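Local coordinates for Galactose/lactose metabolism regulatory protein GAL80 (Saccharomyces cerevisiae, PDB 3BTV), which binds the transcriptional activator GAL4 and blocks its activation of the lactose and galactose metabolic genes when no inducing sugar is present, at residues S88-I93 / P117-L122; G146-I151 / S390-Q395; H369-S374 / G401-M406. The protein carries 1 engineered substitution. All coordinates share one frame; numbering follows the deposited sequence.

Contact 1: S88-I93 / P117-L122; sequences STIDMI and PNLKYL
The carbonyl oxygen D91 O takes two backbone N-H groups. K120 N reaches D91 O at 2.8 Å along an almost straight line (172°), while the bond from Y121 N to the same D91 O, at 3.1 Å, is more bent; both donors lie in the carbonyl plane. Two residues on, I93 N donates to Y121 O (2.9 Å), and this ladder sets M92 beside Y121 and I93 beside L122 in parallel register. M92 leaves with CG anti to its backbone N and bends at its last torsion (-71°), so that CE presses on Y121 CB at 3.3 Å, a tight fit that an unbranched, flexible thioether can make. On the other face I93 meets two leucines: its CG1 lies 3.7 Å from L119 CD1, the two side chains crossing nearly at right angles, and its CG2 is 3.9 Å from L122 CD1. Before the strands begin, S88 O and N118 OD1 approach to 2.8 Å although both are acceptors; R22 NH2 weakly bonds each, and makes a salt bridge to D91 OD1, which probably eases their repulsion. Y121 OH bonds H379 ND1. Strands 92-95 and 121-125, with helix 102-112 crossing between them, form a beta-alpha-beta unit of the NAD-binding Rossmann fold.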
ATOM      1  N   SER B  88     -17.316 -40.896 -25.809  1.00101.49           N
ATOM      2  CA  SER B  88     -16.304 -41.618 -25.053  1.00 98.09           C
ATOM      3  C   SER B  88     -14.939 -41.474 -25.711  1.00 96.80           C
ATOM      4  O   SER B  88     -13.962 -42.078 -25.272  1.00101.33           O
ATOM      5  CB  SER B  88     -16.680 -43.092 -24.928  1.00106.21           C
ATOM      6  OG  SER B  88     -17.109 -43.611 -26.176  1.00112.58           O
ATOM      7  N   THR B  89     -14.877 -40.667 -26.766  1.00102.48           N
ATOM      8  CA  THR B  89     -13.616 -40.392 -27.443  1.00 93.92           C
ATOM      9  C   THR B  89     -12.838 -39.308 -26.709  1.00 92.05           C
ATOM     10  O   THR B  89     -11.771 -38.893 -27.157  1.00107.08           O
ATOM     11  CB  THR B  89     -13.842 -39.944 -28.897  1.00 98.68           C
ATOM     12  OG1 THR B  89     -14.630 -38.747 -28.914  1.00 99.70           O
ATOM     13  CG2 THR B  89     -14.562 -41.031 -29.684  1.00 99.50           C
ATOM     14  N   ILE B  90     -13.377 -38.864 -25.575  1.00 99.40           N
ATOM     15  CA  ILE B  90     -12.821 -37.730 -24.839  1.00 81.66           C
ATOM     16  C   ILE B  90     -12.281 -38.107 -23.462  1.00 82.22           C
ATOM     17  O   ILE B  90     -12.972 -38.736 -22.661  1.00 93.30           O
ATOM     18  CB  ILE B  90     -13.871 -36.622 -24.636  1.00 70.23           C
ATOM     19  CG1 ILE B  90     -14.487 -36.203 -25.971  1.00 82.10           C
ATOM     20  CG2 ILE B  90     -13.244 -35.425 -23.933  1.00 66.16           C
ATOM     21  CD1 ILE B  90     -15.679 -35.273 -25.822  1.00 91.61           C
ATOM     22  N   ASP B  91     -11.049 -37.693 -23.183  1.00 81.94           N
ATOM     23  CA  ASP B  91     -10.418 -37.959 -21.891  1.00 98.77           C
ATOM     24  C   ASP B  91     -10.339 -36.701 -21.030  1.00 82.80           C
ATOM     25  O   ASP B  91     -10.520 -36.749 -19.811  1.00 76.75           O
ATOM     26  CB  ASP B  91      -9.013 -38.517 -22.094  1.00107.64           C
ATOM     27  CG  ASP B  91      -8.996 -39.725 -23.000  1.00113.72           C
ATOM     28  OD1 ASP B  91      -9.974 -40.503 -22.976  1.00115.76           O
ATOM     29  OD2 ASP B  91      -7.998 -39.896 -23.733  1.00117.86           O
ATOM     30  N   MET B  92     -10.050 -35.575 -21.671  1.00 78.89           N
ATOM     31  CA  MET B  92      -9.987 -34.302 -20.972  1.00 67.77           C
ATOM     32  C   MET B  92     -10.858 -33.254 -21.648  1.00 80.44           C
ATOM     33  O   MET B  92     -10.715 -32.995 -22.844  1.00 79.17           O
ATOM     34  CB  MET B  92      -8.548 -33.796 -20.893  1.00 65.46           C
ATOM     35  CG  MET B  92      -8.449 -32.363 -20.368  1.00 66.78           C
ATOM     36  SD  MET B  92      -6.760 -31.731 -20.195  1.00 76.13           S
ATOM     37  CE  MET B  92      -6.194 -32.693 -18.802  1.00211.67           C
ATOM     38  N   ILE B  93     -11.759 -32.651 -20.882  1.00 71.80           N
ATOM     39  CA  ILE B  93     -12.590 -31.576 -21.409  1.00 69.60           C
ATOM     40  C   ILE B  93     -12.017 -30.228 -20.993  1.00 58.18           C
ATOM     41  O   ILE B  93     -11.682 -30.020 -19.826  1.00 72.15           O
ATOM     42  CB  ILE B  93     -14.058 -31.705 -20.954  1.00 67.76           C
ATOM     43  CG1 ILE B  93     -14.721 -32.897 -21.652  1.00 78.54           C
ATOM     44  CG2 ILE B  93     -14.825 -30.432 -21.251  1.00 70.41           C
ATOM     45  CD1 ILE B  93     -16.101 -33.239 -21.121  1.00 83.40           C
ATOM     46  N   PRO B 117     -17.224 -43.018 -19.816  1.00105.60           N
ATOM     47  CA  PRO B 117     -16.433 -43.784 -18.846  1.00 94.53           C
ATOM     48  C   PRO B 117     -14.954 -43.412 -18.882  1.00 90.22           C
ATOM     49  O   PRO B 117     -14.212 -43.723 -17.946  1.00 99.56           O
ATOM     50  CB  PRO B 117     -16.615 -45.234 -19.316  1.00 93.07           C
ATOM     51  CG  PRO B 117     -17.853 -45.217 -20.152  1.00 97.70           C
ATOM     52  CD  PRO B 117     -17.851 -43.889 -20.824  1.00100.07           C
ATOM     53  N   ASN B 118     -14.532 -42.746 -19.951  1.00 95.99           N
ATOM     54  CA  ASN B 118     -13.124 -42.414 -20.131  1.00 95.29           C
ATOM     55  C   ASN B 118     -12.736 -41.034 -19.593  1.00 96.20           C
ATOM     56  O   ASN B 118     -11.552 -40.744 -19.418  1.00 94.19           O
ATOM     57  CB  ASN B 118     -12.745 -42.533 -21.607  1.00 95.98           C
ATOM     58  CG  ASN B 118     -13.115 -43.883 -22.192  1.00106.56           C
ATOM     59  OD1 ASN B 118     -13.668 -43.970 -23.288  1.00 98.49           O
ATOM     60  ND2 ASN B 118     -12.823 -44.946 -21.452  1.00101.63           N
ATOM     61  N   LEU B 119     -13.727 -40.185 -19.334  1.00 95.26           N
ATOM     62  CA  LEU B 119     -13.441 -38.838 -18.847  1.00 84.18           C
ATOM     63  C   LEU B 119     -12.621 -38.877 -17.565  1.00 82.35           C
ATOM     64  O   LEU B 119     -13.022 -39.486 -16.573  1.00 97.24           O
ATOM     65  CB  LEU B 119     -14.725 -38.033 -18.622  1.00 82.46           C
ATOM     66  CG  LEU B 119     -14.467 -36.541 -18.371  1.00 70.67           C
ATOM     67  CD1 LEU B 119     -13.948 -35.858 -19.629  1.00 70.73           C
ATOM     68  CD2 LEU B 119     -15.708 -35.836 -17.858  1.00 84.36           C
ATOM     69  N   LYS B 120     -11.469 -38.218 -17.595  1.00 78.19           N
ATOM     70  CA  LYS B 120     -10.569 -38.200 -16.450  1.00 88.48           C
ATOM     71  C   LYS B 120     -10.301 -36.780 -15.972  1.00 79.35           C
ATOM     72  O   LYS B 120      -9.965 -36.561 -14.808  1.00 74.77           O
ATOM     73  CB  LYS B 120      -9.240 -38.866 -16.815  1.00 99.13           C
ATOM     74  CG  LYS B 120      -9.365 -40.308 -17.272  1.00108.35           C
ATOM     75  CD  LYS B 120      -9.812 -41.216 -16.140  1.00122.98           C
ATOM     76  CE  LYS B 120      -9.959 -42.660 -16.609  1.00131.92           C
ATOM     77  NZ  LYS B 120     -11.091 -42.836 -17.563  1.00128.69           N
ATOM     78  N   TYR B 121     -10.449 -35.815 -16.873  1.00 76.49           N
ATOM     79  CA  TYR B 121     -10.039 -34.454 -16.572  1.00 62.79           C
ATOM     80  C   TYR B 121     -11.024 -33.389 -17.005  1.00 63.92           C
ATOM     81  O   TYR B 121     -11.597 -33.459 -18.093  1.00 74.11           O
ATOM     82  CB  TYR B 121      -8.686 -34.163 -17.218  1.00 62.59           C
ATOM     83  CG  TYR B 121      -7.586 -35.099 -16.787  1.00 81.72           C
ATOM     84  CD1 TYR B 121      -7.136 -36.109 -17.630  1.00 86.71           C
ATOM     85  CD2 TYR B 121      -6.998 -34.979 -15.535  1.00 91.72           C
ATOM     86  CE1 TYR B 121      -6.125 -36.970 -17.238  1.00 82.77           C
ATOM     87  CE2 TYR B 121      -5.990 -35.834 -15.133  1.00 96.84           C
ATOM     88  CZ  TYR B 121      -5.557 -36.828 -15.987  1.00 98.97           C
ATOM     89  OH  TYR B 121      -4.554 -37.678 -15.583  1.00106.80           O
ATOM     90  N   LEU B 122     -11.195 -32.390 -16.146  1.00 61.62           N
ATOM     91  CA  LEU B 122     -11.949 -31.196 -16.502  1.00 65.91           C
ATOM     92  C   LEU B 122     -11.092 -29.958 -16.277  1.00 60.29           C
ATOM     93  O   LEU B 122     -10.638 -29.692 -15.161  1.00 64.10           O
ATOM     94  CB  LEU B 122     -13.245 -31.089 -15.702  1.00 62.67           C
ATOM     95  CG  LEU B 122     -14.013 -29.788 -15.958  1.00 72.80           C
ATOM     96  CD1 LEU B 122     -14.466 -29.716 -17.422  1.00 63.35           C
ATOM     97  CD2 LEU B 122     -15.204 -29.667 -15.011  1.00 70.90           C
TER

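Contact 2: G146-I151 / S390-Q395; sequences GVQTII and SQFVMQ
Here the loop between helices 363-380 and 405-424 runs past strand 148-152, the outermost strand, within this chain, on one side of the parallel Rossmann sheet. Along the loop, S390 contributes little, and Q391 makes the first firm contact. Its side chain leaves with CG anti to the backbone N and stays extended, long enough to carry the amide to the turn that precedes the strand. There Q391 NE2 donates to G146 O at 2.7 Å, with an N-H...O angle of 154°. G146 O lies nearly in the amide plane of Q391, yet the donor stands well above the carbonyl plane of G146. The backbone of G146 suits a residue without CB, which would be jammed against the carbonyl oxygen before it. On the way Q391 CD passes Q148 CB at 4.0 Å. F392 follows, with CG in the crowded position between its backbone N and carbonyl carbon (58°). The ring meets F378 edge-to-face and F402 with planes about 55° apart, so an aromatic residue fits the site well. That torsion also turns one ring face to the end of Q148, whose chain is anti at its first torsion, then bends at chi2 and so folds its amide group back over the loop, bringing Q148 CD to 3.4 Å from F392 O.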
ATOM      1  N   GLY B 146     -16.301 -37.107  -9.888  1.00 96.08           N
ATOM      2  CA  GLY B 146     -15.130 -37.946  -9.705  1.00 99.20           C
ATOM      3  C   GLY B 146     -13.915 -37.591 -10.544  1.00103.52           C
ATOM      4  O   GLY B 146     -12.827 -38.118 -10.307  1.00 95.53           O
ATOM      5  N   VAL B 147     -14.085 -36.704 -11.523  1.00 96.53           N
ATOM      6  CA  VAL B 147     -12.985 -36.333 -12.415  1.00 71.51           C
ATOM      7  C   VAL B 147     -11.958 -35.464 -11.712  1.00 72.16           C
ATOM      8  O   VAL B 147     -12.281 -34.729 -10.776  1.00 85.46           O
ATOM      9  CB  VAL B 147     -13.485 -35.577 -13.663  1.00 67.94           C
ATOM     10  CG1 VAL B 147     -14.324 -36.509 -14.549  1.00 80.14           C
ATOM     11  CG2 VAL B 147     -14.297 -34.355 -13.250  1.00 74.35           C
ATOM     12  N   GLN B 148     -10.710 -35.558 -12.157  1.00 70.05           N
ATOM     13  CA  GLN B 148      -9.689 -34.640 -11.683  1.00 69.79           C
ATOM     14  C   GLN B 148      -9.900 -33.308 -12.378  1.00 66.62           C
ATOM     15  O   GLN B 148     -10.120 -33.263 -13.594  1.00 78.26           O
ATOM     16  CB  GLN B 148      -8.288 -35.161 -11.986  1.00 69.86           C
ATOM     17  CG  GLN B 148      -7.197 -34.156 -11.674  1.00 68.56           C
ATOM     18  CD  GLN B 148      -7.020 -33.935 -10.188  1.00 83.41           C
ATOM     19  OE1 GLN B 148      -7.263 -32.841  -9.670  1.00 72.55           O
ATOM     20  NE2 GLN B 148      -6.597 -34.979  -9.490  1.00 65.42           N
ATOM     21  N   THR B 149      -9.838 -32.225 -11.610  1.00 69.98           N
ATOM     22  CA  THR B 149     -10.090 -30.905 -12.164  1.00 65.11           C
ATOM     23  C   THR B 149      -8.825 -30.054 -12.232  1.00 65.24           C
ATOM     24  O   THR B 149      -7.902 -30.212 -11.430  1.00 62.77           O
ATOM     25  CB  THR B 149     -11.167 -30.141 -11.364  1.00 70.90           C
ATOM     26  OG1 THR B 149     -10.628 -29.720 -10.107  1.00 69.12           O
ATOM     27  CG2 THR B 149     -12.398 -31.017 -11.125  1.00 66.92           C
ATOM     28  N   ILE B 150      -8.794 -29.155 -13.209  1.00 65.05           N
ATOM     29  CA  ILE B 150      -7.713 -28.188 -13.342  1.00 58.44           C
ATOM     30  C   ILE B 150      -8.316 -26.795 -13.504  1.00 50.85           C
ATOM     31  O   ILE B 150      -9.297 -26.624 -14.228  1.00 63.09           O
ATOM     32  CB  ILE B 150      -6.821 -28.505 -14.564  1.00 52.96           C
ATOM     33  CG1 ILE B 150      -6.371 -29.969 -14.553  1.00 49.31           C
ATOM     34  CG2 ILE B 150      -5.602 -27.578 -14.621  1.00 50.88           C
ATOM     35  CD1 ILE B 150      -6.982 -30.843 -15.670  1.00 50.62           C
ATOM     36  N   ILE B 151      -7.748 -25.807 -12.820  1.00 50.70           N
ATOM     37  CA  ILE B 151      -8.119 -24.415 -13.056  1.00 43.58           C
ATOM     38  C   ILE B 151      -6.930 -23.712 -13.704  1.00 52.84           C
ATOM     39  O   ILE B 151      -5.785 -23.956 -13.329  1.00 57.78           O
ATOM     40  CB  ILE B 151      -8.516 -23.672 -11.746  1.00 49.91           C
ATOM     41  CG1 ILE B 151      -9.094 -22.283 -12.052  1.00 52.84           C
ATOM     42  CG2 ILE B 151      -7.330 -23.535 -10.800  1.00 50.08           C
ATOM     43  CD1 ILE B 151     -10.534 -22.330 -12.621  1.00 49.32           C
ATOM     44  N   SER B 390      -4.001 -41.328  -9.008  1.00125.89           N
ATOM     45  CA  SER B 390      -4.285 -40.667 -10.270  1.00130.10           C
ATOM     46  C   SER B 390      -5.143 -39.435 -10.029  1.00103.99           C
ATOM     47  O   SER B 390      -5.810 -38.939 -10.937  1.00108.55           O
ATOM     48  CB  SER B 390      -4.998 -41.628 -11.226  1.00146.75           C
ATOM     49  OG  SER B 390      -6.129 -42.219 -10.608  1.00150.95           O
ATOM     50  N   GLN B 391      -5.126 -38.938  -8.800  1.00 81.99           N
ATOM     51  CA  GLN B 391      -6.019 -37.850  -8.448  1.00 79.67           C
ATOM     52  C   GLN B 391      -5.715 -37.218  -7.097  1.00 80.85           C
ATOM     53  O   GLN B 391      -5.512 -37.913  -6.102  1.00 94.20           O
ATOM     54  CB  GLN B 391      -7.461 -38.343  -8.479  1.00 81.81           C
ATOM     55  CG  GLN B 391      -8.492 -37.245  -8.457  1.00105.16           C
ATOM     56  CD  GLN B 391      -9.751 -37.651  -9.180  1.00117.88           C
ATOM     57  OE1 GLN B 391      -9.797 -38.704  -9.827  1.00 85.05           O
ATOM     58  NE2 GLN B 391     -10.781 -36.817  -9.087  1.00128.63           N
ATOM     59  N   PHE B 392      -5.696 -35.889  -7.078  1.00 70.06           N
ATOM     60  CA  PHE B 392      -5.465 -35.124  -5.860  1.00 63.75           C
ATOM     61  C   PHE B 392      -6.459 -33.978  -5.785  1.00 63.79           C
ATOM     62  O   PHE B 392      -6.911 -33.469  -6.814  1.00 76.84           O
ATOM     63  CB  PHE B 392      -4.028 -34.600  -5.808  1.00 69.09           C
ATOM     64  CG  PHE B 392      -3.650 -33.739  -6.984  1.00 75.32           C
ATOM     65  CD1 PHE B 392      -3.119 -34.306  -8.130  1.00 68.12           C
ATOM     66  CD2 PHE B 392      -3.815 -32.361  -6.938  1.00 72.88           C
ATOM     67  CE1 PHE B 392      -2.762 -33.518  -9.216  1.00 72.69           C
ATOM     68  CE2 PHE B 392      -3.462 -31.563  -8.022  1.00 60.98           C
ATOM     69  CZ  PHE B 392      -2.935 -32.145  -9.162  1.00 73.05           C
ATOM     70  N   VAL B 393      -6.802 -33.587  -4.563  1.00 71.28           N
ATOM     71  CA  VAL B 393      -7.830 -32.578  -4.326  1.00 67.16           C
ATOM     72  C   VAL B 393      -7.391 -31.173  -4.733  1.00 52.08           C
ATOM     73  O   VAL B 393      -8.157 -30.418  -5.329  1.00 73.88           O
ATOM     74  CB  VAL B 393      -8.259 -32.552  -2.840  1.00 70.22           C
ATOM     75  CG1 VAL B 393      -9.308 -31.479  -2.607  1.00 76.68           C
ATOM     76  CG2 VAL B 393      -8.799 -33.911  -2.421  1.00 79.43           C
ATOM     77  N   MET B 394      -6.158 -30.822  -4.403  1.00 60.41           N
ATOM     78  CA  MET B 394      -5.684 -29.466  -4.638  1.00 55.69           C
ATOM     79  C   MET B 394      -4.170 -29.419  -4.672  1.00 66.59           C
ATOM     80  O   MET B 394      -3.496 -30.232  -4.037  1.00 58.13           O
ATOM     81  CB  MET B 394      -6.191 -28.534  -3.536  1.00 67.25           C
ATOM     82  CG  MET B 394      -5.707 -28.911  -2.135  1.00 52.58           C
ATOM     83  SD  MET B 394      -6.527 -27.940  -0.840  1.00 71.39           S
ATOM     84  CE  MET B 394      -5.886 -26.312  -1.233  1.00 68.49           C
ATOM     85  N   GLN B 395      -3.630 -28.451  -5.400  1.00 51.67           N
ATOM     86  CA  GLN B 395      -2.193 -28.293  -5.441  1.00 49.59           C
ATOM     87  C   GLN B 395      -1.733 -27.697  -4.119  1.00 53.29           C
ATOM     88  O   GLN B 395      -0.695 -28.075  -3.587  1.00 55.48           O
ATOM     89  CB  GLN B 395      -1.763 -27.401  -6.604  1.00 50.02           C
ATOM     90  CG  GLN B 395      -0.253 -27.265  -6.701  1.00 35.86           C
ATOM     91  CD  GLN B 395       0.169 -26.295  -7.764  1.00 52.04           C
ATOM     92  OE1 GLN B 395      -0.483 -25.275  -7.971  1.00 48.74           O
ATOM     93  NE2 GLN B 395       1.281 -26.590  -8.435  1.00 53.87           N
TER

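Contact 3: H369-S374 / G401-M406; sequences HRLYQS and GFPTLM
The backbones come closest where S374, inside helix 363-380, faces G401, CA to CA 6.2 Å; G401 has a positive phi (77°), a conformation glycine adopts easily, and F402 after it is extended. S374 points its CB toward the loop that leads into helix 405-424, with OG in the crowded position between its own N and carbonyl carbon. From there S374 OG donates to L371 O at 2.9 Å, in the carbonyl plane and on a lone pair, so a small hydroxyl satisfies itself within its own helix. S374 OG also comes within 3.3 Å of G401 O, which accepts from K157 NZ, and within 3.7 Å of F402 CB. F402 CB is thus flanked by two side chains, for L371 CD1 touches it at 3.8 Å, the leucine crossing the phenylalanine at about a right angle. L371 CD1 also meets P403 CD tip to tip at 4.1 Å, making one leucine branch serve two apolar neighbours. S374 O lies at the edge of the F402 ring, near its plane, 4.1 Å from CD1. An alanine at S374 would remove OG and would probably lose the bond to L371 O and loosen the packing against F402 CB. Further on, T404 is the N-cap of helix 405-424: its OG1 accepts from M406 N at 3.0 Å, a role suited to a short hydroxyl side chain. Around this buried packing, F402 rests on I150, and P403 is backbone-bonded to I151, both of strand 148-152. Helix 132-143 touches L405 and M406, while on another side of helix 363-380 Y372 and H369 pack on helix 39-45.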
ATOM      1  N   HIS B 369       1.521 -23.129 -21.478  1.00 51.73           N
ATOM      2  CA  HIS B 369       2.223 -24.285 -22.015  1.00 56.45           C
ATOM      3  C   HIS B 369       2.741 -25.138 -20.872  1.00 58.13           C
ATOM      4  O   HIS B 369       2.618 -26.364 -20.883  1.00 54.55           O
ATOM      5  CB  HIS B 369       3.394 -23.848 -22.895  1.00 52.17           C
ATOM      6  CG  HIS B 369       4.124 -24.992 -23.529  1.00 79.56           C
ATOM      7  ND1 HIS B 369       5.277 -25.527 -22.998  1.00 73.63           N
ATOM      8  CD2 HIS B 369       3.852 -25.714 -24.643  1.00 70.58           C
ATOM      9  CE1 HIS B 369       5.691 -26.524 -23.761  1.00 66.28           C
ATOM     10  NE2 HIS B 369       4.843 -26.658 -24.764  1.00 82.01           N
ATOM     11  N   ARG B 370       3.314 -24.469 -19.878  1.00 52.28           N
ATOM     12  CA  ARG B 370       3.950 -25.143 -18.753  1.00 61.26           C
ATOM     13  C   ARG B 370       2.903 -25.800 -17.868  1.00 57.90           C
ATOM     14  O   ARG B 370       3.188 -26.766 -17.158  1.00 65.37           O
ATOM     15  CB  ARG B 370       4.829 -24.161 -17.962  1.00 56.54           C
ATOM     16  CG  ARG B 370       6.151 -23.850 -18.667  1.00 63.77           C
ATOM     17  CD  ARG B 370       6.843 -22.605 -18.123  1.00 48.86           C
ATOM     18  NE  ARG B 370       7.427 -22.815 -16.797  1.00 86.69           N
ATOM     19  CZ  ARG B 370       8.734 -22.875 -16.543  1.00 96.51           C
ATOM     20  NH1 ARG B 370       9.626 -22.735 -17.522  1.00 67.92           N
ATOM     21  NH2 ARG B 370       9.153 -23.070 -15.300  1.00108.96           N
ATOM     22  N   LEU B 371       1.684 -25.276 -17.920  1.00 49.62           N
ATOM     23  CA  LEU B 371       0.563 -25.893 -17.216  1.00 60.52           C
ATOM     24  C   LEU B 371       0.195 -27.234 -17.872  1.00 63.48           C
ATOM     25  O   LEU B 371       0.036 -28.250 -17.195  1.00 63.42           O
ATOM     26  CB  LEU B 371      -0.645 -24.949 -17.210  1.00 51.11           C
ATOM     27  CG  LEU B 371      -1.934 -25.486 -16.591  1.00 66.81           C
ATOM     28  CD1 LEU B 371      -1.670 -26.048 -15.196  1.00 54.41           C
ATOM     29  CD2 LEU B 371      -2.994 -24.389 -16.555  1.00 62.31           C
ATOM     30  N   TYR B 372       0.059 -27.224 -19.193  1.00 52.91           N
ATOM     31  CA  TYR B 372      -0.203 -28.447 -19.946  1.00 57.73           C
ATOM     32  C   TYR B 372       0.888 -29.474 -19.697  1.00 62.53           C
ATOM     33  O   TYR B 372       0.605 -30.645 -19.464  1.00 63.29           O
ATOM     34  CB  TYR B 372      -0.308 -28.161 -21.445  1.00 57.91           C
ATOM     35  CG  TYR B 372      -1.717 -27.872 -21.898  1.00 62.19           C
ATOM     36  CD1 TYR B 372      -2.217 -26.579 -21.882  1.00 54.24           C
ATOM     37  CD2 TYR B 372      -2.556 -28.899 -22.326  1.00 63.82           C
ATOM     38  CE1 TYR B 372      -3.509 -26.313 -22.278  1.00 47.86           C
ATOM     39  CE2 TYR B 372      -3.853 -28.641 -22.730  1.00 63.08           C
ATOM     40  CZ  TYR B 372      -4.321 -27.344 -22.701  1.00 68.90           C
ATOM     41  OH  TYR B 372      -5.605 -27.063 -23.095  1.00 72.12           O
ATOM     42  N   GLN B 373       2.136 -29.025 -19.737  1.00 62.30           N
ATOM     43  CA  GLN B 373       3.265 -29.912 -19.502  1.00 67.85           C
ATOM     44  C   GLN B 373       3.149 -30.580 -18.132  1.00 64.51           C
ATOM     45  O   GLN B 373       3.328 -31.792 -18.004  1.00 70.85           O
ATOM     46  CB  GLN B 373       4.588 -29.149 -19.623  1.00 52.13           C
ATOM     47  CG  GLN B 373       5.828 -30.019 -19.540  1.00 79.39           C
ATOM     48  CD  GLN B 373       6.074 -30.814 -20.812  1.00100.99           C
ATOM     49  OE1 GLN B 373       5.936 -32.039 -20.832  1.00 95.78           O
ATOM     50  NE2 GLN B 373       6.431 -30.116 -21.886  1.00107.72           N
ATOM     51  N   SER B 374       2.830 -29.791 -17.111  1.00 57.04           N
ATOM     52  CA  SER B 374       2.740 -30.316 -15.755  1.00 52.07           C
ATOM     53  C   SER B 374       1.601 -31.333 -15.643  1.00 65.89           C
ATOM     54  O   SER B 374       1.629 -32.228 -14.795  1.00 75.12           O
ATOM     55  CB  SER B 374       2.589 -29.180 -14.730  1.00 61.03           C
ATOM     56  OG  SER B 374       1.236 -28.788 -14.571  1.00 66.10           O
ATOM     57  N   GLY B 401       2.296 -30.948  -9.382  1.00 61.14           N
ATOM     58  CA  GLY B 401       0.941 -31.010  -9.878  1.00 64.67           C
ATOM     59  C   GLY B 401       0.544 -29.723 -10.555  1.00 57.30           C
ATOM     60  O   GLY B 401       1.311 -29.133 -11.310  1.00 56.16           O
ATOM     61  N   PHE B 402      -0.662 -29.279 -10.254  1.00 51.03           N
ATOM     62  CA  PHE B 402      -1.257 -28.140 -10.920  1.00 50.13           C
ATOM     63  C   PHE B 402      -2.490 -27.793 -10.106  1.00 55.42           C
ATOM     64  O   PHE B 402      -3.042 -28.664  -9.424  1.00 53.48           O
ATOM     65  CB  PHE B 402      -1.666 -28.533 -12.335  1.00 48.28           C
ATOM     66  CG  PHE B 402      -2.400 -29.843 -12.403  1.00 56.74           C
ATOM     67  CD1 PHE B 402      -1.737 -31.005 -12.766  1.00 58.85           C
ATOM     68  CD2 PHE B 402      -3.750 -29.920 -12.083  1.00 63.76           C
ATOM     69  CE1 PHE B 402      -2.413 -32.212 -12.822  1.00 54.70           C
ATOM     70  CE2 PHE B 402      -4.427 -31.123 -12.141  1.00 61.44           C
ATOM     71  CZ  PHE B 402      -3.757 -32.267 -12.513  1.00 57.44           C
ATOM     72  N   PRO B 403      -2.929 -26.529 -10.178  1.00 47.95           N
ATOM     73  CA  PRO B 403      -4.061 -26.075  -9.368  1.00 46.09           C
ATOM     74  C   PRO B 403      -5.354 -26.666  -9.902  1.00 50.77           C
ATOM     75  O   PRO B 403      -5.507 -26.859 -11.108  1.00 53.55           O
ATOM     76  CB  PRO B 403      -4.073 -24.553  -9.579  1.00 43.87           C
ATOM     77  CG  PRO B 403      -3.083 -24.267 -10.653  1.00 42.36           C
ATOM     78  CD  PRO B 403      -2.536 -25.533 -11.188  1.00 54.59           C
ATOM     79  N   THR B 404      -6.282 -26.930  -8.993  1.00 59.75           N
ATOM     80  CA  THR B 404      -7.527 -27.588  -9.326  1.00 46.52           C
ATOM     81  C   THR B 404      -8.689 -26.656  -9.039  1.00 46.63           C
ATOM     82  O   THR B 404      -8.502 -25.531  -8.583  1.00 49.91           O
ATOM     83  CB  THR B 404      -7.716 -28.828  -8.447  1.00 58.76           C
ATOM     84  OG1 THR B 404      -7.998 -28.410  -7.103  1.00 55.52           O
ATOM     85  CG2 THR B 404      -6.455 -29.664  -8.446  1.00 54.88           C
ATOM     86  N   LEU B 405      -9.900 -27.142  -9.278  1.00 53.63           N
ATOM     87  CA  LEU B 405     -11.095 -26.374  -8.956  1.00 49.54           C
ATOM     88  C   LEU B 405     -11.207 -26.055  -7.455  1.00 62.91           C
ATOM     89  O   LEU B 405     -11.875 -25.095  -7.068  1.00 59.81           O
ATOM     90  CB  LEU B 405     -12.345 -27.098  -9.462  1.00 58.46           C
ATOM     91  CG  LEU B 405     -12.909 -26.608 -10.802  1.00 70.50           C
ATOM     92  CD1 LEU B 405     -11.812 -26.185 -11.785  1.00 57.14           C
ATOM     93  CD2 LEU B 405     -13.816 -27.663 -11.417  1.00 60.90           C
ATOM     94  N   MET B 406     -10.551 -26.846  -6.609  1.00 51.96           N
ATOM     95  CA  MET B 406     -10.536 -26.522  -5.188  1.00 46.03           C
ATOM     96  C   MET B 406      -9.685 -25.279  -4.923  1.00 44.99           C
ATOM     97  O   MET B 406     -10.037 -24.428  -4.108  1.00 54.03           O
ATOM     98  CB  MET B 406     -10.010 -27.685  -4.358  1.00 55.05           C
ATOM     99  CG  MET B 406      -9.886 -27.322  -2.886  1.00 57.14           C
ATOM    100  SD  MET B 406     -11.468 -26.746  -2.225  1.00 71.06           S
ATOM    101  CE  MET B 406     -12.356 -28.262  -2.058  1.00 58.85           C
TER

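From the N terminus, contact 1 comes first: it closes the loop of 23 residues between 88-93 and 117-122 and is complete before contact 2 opens at 146-151. Contact 2 then spans 238 residues to 390-395, whereas contact 3 bridges only 26; because 369-374 precedes 390-395 and 401-406 follows it, these two cross. Contacts 1 and 2 share the parallel sheet, where L122 bonds through its backbone to Q148 and I150, and M92 CE packs on I150 CD1. Contacts 2 and 3 meet through V393 O and T404 OG1, and through T149 OG1 and L405 N. Together they tie the Rossmann edge to helices 363-380 and 405-424.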